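Local coordinates for protein CysE, serine acetyltransferase (Brucella abortus, PDB 4HZD) that probably transfers the acetyl group of acetyl-coenzyme A to L-serine, giving O-acetylserine for cysteine biosynthesis, at residues H119-Q122 and T123-A127; Q143-S146 and S147-Q151. One frame throughout, in Å; residues are numbered along the deposited sequence.

Contact 1: H119-Q122 and T123-A127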
# COMPACT_ATOMS: atom_id res chain seq x y z
N HIS A 119 -13.49 17.42 7.01
CA HIS A 119 -13.39 15.96 7.04
C HIS A 119 -13.53 15.46 8.47
O HIS A 119 -14.23 14.46 8.73
CB HIS A 119 -12.07 15.47 6.46
CG HIS A 119 -11.85 15.89 5.02
ND1 HIS A 119 -10.64 16.23 4.56
CD2 HIS A 119 -12.75 16.10 3.99
CE1 HIS A 119 -10.76 16.60 3.26
NE2 HIS A 119 -12.05 16.50 2.92
N ALA A 120 -12.91 16.15 9.43
CA ALA A 120 -13.07 15.75 10.84
C ALA A 120 -14.50 15.84 11.33
O ALA A 120 -14.94 15.04 12.15
CB ALA A 120 -12.16 16.53 11.75
N ILE A 121 -15.22 16.87 10.92
CA ILE A 121 -16.57 17.03 11.45
C ILE A 121 -17.45 15.82 11.08
O ILE A 121 -18.15 15.25 11.94
CB ILE A 121 -17.23 18.32 10.96
CG1 ILE A 121 -16.64 19.54 11.66
CG2 ILE A 121 -18.72 18.33 11.26
CD1 ILE A 121 -16.90 20.81 10.85
N GLN A 122 -17.40 15.44 9.81
CA GLN A 122 -18.23 14.32 9.33
C GLN A 122 -17.74 12.99 9.90
O GLN A 122 -18.54 12.10 10.20
CB GLN A 122 -18.30 14.30 7.79
CG GLN A 122 -18.46 15.66 7.13
CD GLN A 122 -19.56 16.52 7.78
OE1 GLN A 122 -20.54 16.00 8.34
NE2 GLN A 122 -19.42 17.83 7.67
N THR A 123 -16.43 12.88 10.10
CA THR A 123 -15.87 11.69 10.76
C THR A 123 -16.42 11.60 12.17
O THR A 123 -16.88 10.54 12.57
CB THR A 123 -14.32 11.67 10.79
OG1 THR A 123 -13.81 11.73 9.47
CG2 THR A 123 -13.83 10.36 11.43
N HIS A 124 -16.51 12.74 12.89
CA HIS A 124 -17.16 12.69 14.19
C HIS A 124 -18.61 12.28 14.13
O HIS A 124 -19.07 11.49 14.97
CB HIS A 124 -17.12 14.02 14.93
CG HIS A 124 -17.95 13.98 16.19
ND1 HIS A 124 -17.60 13.22 17.26
CD2 HIS A 124 -19.20 14.53 16.49
CE1 HIS A 124 -18.54 13.34 18.21
NE2 HIS A 124 -19.52 14.13 17.74
N ARG A 125 -19.36 12.84 13.19
CA ARG A 125 -20.76 12.46 13.02
C ARG A 125 -20.89 10.93 12.86
O ARG A 125 -21.76 10.31 13.46
CB ARG A 125 -21.34 13.20 11.80
CG ARG A 125 -21.34 14.72 11.97
CD ARG A 125 -22.37 15.44 11.09
NE ARG A 125 -22.06 16.88 10.97
CZ ARG A 125 -22.29 17.79 11.93
NH1 ARG A 125 -22.78 17.41 13.12
NH2 ARG A 125 -22.00 19.06 11.72
N LEU A 126 -20.02 10.34 12.05
CA LEU A 126 -20.00 8.87 11.89
C LEU A 126 -19.72 8.18 13.21
O LEU A 126 -20.47 7.31 13.64
CB LEU A 126 -18.96 8.44 10.84
CG LEU A 126 -18.88 6.90 10.59
CD1 LEU A 126 -20.29 6.34 10.33
CD2 LEU A 126 -17.90 6.57 9.45
N ALA A 127 -18.61 8.56 13.84
CA ALA A 127 -18.21 8.00 15.14
C ALA A 127 -19.30 8.11 16.22
O ALA A 127 -19.51 7.19 17.03
CB ALA A 127 -16.90 8.66 15.61
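Two successive turns of helix 116-132, in the helical part of this serine acetyltransferase, bring Ile121 and Gln122 beside Arg125 and His119 beside Thr123. The backbone follows the alpha-helical i to i+4 pattern. Thr123 N, His124 N, Arg125 N and Leu126 N bond to the carbonyls of His119, Ala120, Ile121 and Gln122.

His119 O carries two donors. Thr123 N reaches His119 O at 3.0 Å. Thr123 OG1 also donates to His119 O, at 2.9 Å, from 40° above the carbonyl plane. The hydroxyl gets there because OG1 lies opposite the carbonyl carbon and next to the backbone N (chi1 -58°), which turns it back toward the preceding turn.

Gln122 and Arg125 lie side by side and point the same way. Gln122 OE1 sits at the edge of the guanidinium, in its plane, and takes a weak hydrogen bond from Arg125 NE at 3.2 Å. The bond is bent, and the amide and guanidinium planes are 40° apart. Ile121 also runs alongside Arg125, pointing the same way. Its CG2 methyl lies over one face of the guanidinium, with Ile121 CG2 3.4 Å from Arg125 NH2.

Stronger partners surround this group. Arg125 NH2 forms a salt bridge with Asp94, and Gln122 NE2 bonds to the same carboxylate oxygen. Trp87 NE1 donates to Gln122 OE1, while Arg125 NH1 and NH2 reach the carbonyls of Leu160 and Gly161.

The guanidinium is bonded through NE, NH1 and NH2 to several oxygens and touched on one face by a methyl, which should restrict its rotation. The Asp94 carboxylate probably balances the charge of this partly exposed arginine. The Thr123 hydroxyl, on a buried residue, has its proton taken up by the helix's own backbone.

Contact 2: Q143-S146 and S147-Q151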
# COMPACT_ATOMS: atom_id res chain seq x y z
N GLN A 143 -12.19 7.95 16.07
CA GLN A 143 -11.65 9.04 16.91
C GLN A 143 -10.12 9.01 16.86
O GLN A 143 -9.48 10.05 16.69
CB GLN A 143 -12.10 8.92 18.37
CG GLN A 143 -11.42 9.93 19.30
CD GLN A 143 -11.64 9.63 20.78
OE1 GLN A 143 -12.12 8.55 21.14
NE2 GLN A 143 -11.32 10.60 21.64
N SER A 144 -9.57 7.81 16.98
CA SER A 144 -8.12 7.59 16.98
C SER A 144 -7.52 7.94 15.66
O SER A 144 -6.48 8.64 15.58
CB SER A 144 -7.80 6.12 17.34
OG SER A 144 -6.40 5.90 17.22
N ARG A 145 -8.16 7.46 14.59
CA ARG A 145 -7.65 7.77 13.26
C ARG A 145 -7.79 9.27 12.92
O ARG A 145 -6.89 9.88 12.32
CB ARG A 145 -8.35 6.87 12.23
CG ARG A 145 -7.69 6.94 10.89
CD ARG A 145 -6.47 6.01 10.77
NE ARG A 145 -6.07 6.16 9.39
CZ ARG A 145 -4.86 6.44 8.95
NH1 ARG A 145 -3.83 6.55 9.77
NH2 ARG A 145 -4.69 6.57 7.66
N SER A 146 -8.90 9.88 13.34
CA SER A 146 -9.09 11.33 13.12
C SER A 146 -8.06 12.12 13.91
O SER A 146 -7.44 13.06 13.36
CB SER A 146 -10.52 11.79 13.43
OG SER A 146 -10.64 13.20 13.35
N SER A 147 -7.81 11.72 15.16
CA SER A 147 -6.77 12.41 15.93
C SER A 147 -5.43 12.38 15.20
O SER A 147 -4.70 13.37 15.17
CB SER A 147 -6.60 11.81 17.34
OG SER A 147 -5.76 12.65 18.10
N SER A 148 -5.11 11.23 14.59
CA SER A 148 -3.77 11.05 13.97
C SER A 148 -3.64 11.72 12.61
O SER A 148 -2.59 12.27 12.27
CB SER A 148 -3.40 9.55 13.88
OG SER A 148 -2.34 9.38 12.96
N ILE A 149 -4.71 11.69 11.81
CA ILE A 149 -4.63 12.18 10.43
C ILE A 149 -5.16 13.59 10.25
O ILE A 149 -4.62 14.34 9.43
CB ILE A 149 -5.36 11.22 9.43
CG1 ILE A 149 -4.75 9.82 9.49
CG2 ILE A 149 -5.31 11.75 7.99
CD1 ILE A 149 -3.22 9.78 9.47
N PHE A 150 -6.22 13.95 11.01
CA PHE A 150 -6.75 15.32 10.97
C PHE A 150 -6.31 16.18 12.16
O PHE A 150 -6.62 17.38 12.19
CB PHE A 150 -8.30 15.34 10.83
CG PHE A 150 -8.83 14.47 9.72
CD1 PHE A 150 -8.12 14.32 8.49
CD2 PHE A 150 -10.06 13.78 9.87
CE1 PHE A 150 -8.63 13.54 7.46
CE2 PHE A 150 -10.54 12.96 8.84
CZ PHE A 150 -9.84 12.86 7.64
N GLN A 151 -5.62 15.56 13.12
CA GLN A 151 -5.16 16.21 14.38
C GLN A 151 -6.29 16.80 15.19
O GLN A 151 -6.11 17.82 15.91
CB GLN A 151 -4.04 17.23 14.10
CG GLN A 151 -2.79 16.56 13.48
CD GLN A 151 -2.93 16.28 11.98
OE1 GLN A 151 -3.30 17.16 11.20
NE2 GLN A 151 -2.60 15.06 11.58
O HOH W 1 -2.96 6.87 12.43
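Ser147 begins the second segment by donating its backbone N to Gln143 O, with Ser147 N 2.8 Å from Gln143 O. Its CB packs against the same carbonyl oxygen. Its OG is directed elsewhere, to Lys116 of a second subunit.

Ser148 follows, with its N bonded to Ser144 O and more weakly to Arg145 O. Its hydroxyl meets Arg145 through water 1. The water accepts from Arg145 NH1 at 2.8 Å, in the guanidinium plane, and donates to Ser148 OG at 2.6 Å. Ser148 OG also bonds to Ile149 O of the second subunit.

Ile149 N bonds to Arg145 O. The Ile149 side chain passes at a slant over that of Arg145. Ile149 CG1 sits over the centre of one face of the Arg145 guanidinium, 3.3 Å above its plane, and Ile149 CD1 lies 3.3 Å from Arg145 NH1. Arg145 comes forward to this position through a bend at chi2 (83°). Its NE is held by Leu63 O, with a weaker bond from NH2 to Gly64 O.

Helix 136-149 is near its end here, just before strand 152-154 opens the left-handed beta-helix that gives the acyltransferase its coenzyme A-binding domain. Phe150 N still bonds to Ser146 O, at 2.8 Å. The Phe150 ring approaches Ser146 obliquely, with Phe150 CD2 3.6 Å from Ser146 OG. That hydroxyl is hydrogen-bonded to Thr152 OG1.

Gln151 leaves the helical conformation with positive phi (58°). Its side chain folds back, and Gln151 NE2 donates to Ser148 O at 2.9 Å from well above the carbonyl plane. OE1 of Gln151 bonds to Lys116 NZ.

In the fold
Helices 18-33 to 109-113 come first along the chain. Contact 1 then lies within helix 116-132, and contact 2 follows within helix 136-149. The two are in series and neither nests in nor crosses the other. Each is local, so neither closes a long loop. Their centres are about 10 Å apart, and they touch directly. The Phe150 ring lies against contact 1: Phe150 CZ is 3.6 Å from His119 CB, and Phe150 CE2 is 3.6 Å from Thr123 OG1. This joins the two consecutive helices. Contact 1 also faces helices 51-63 and 87-101, whereas contact 2 leads into strand 152-154 and meets two neighbouring subunits.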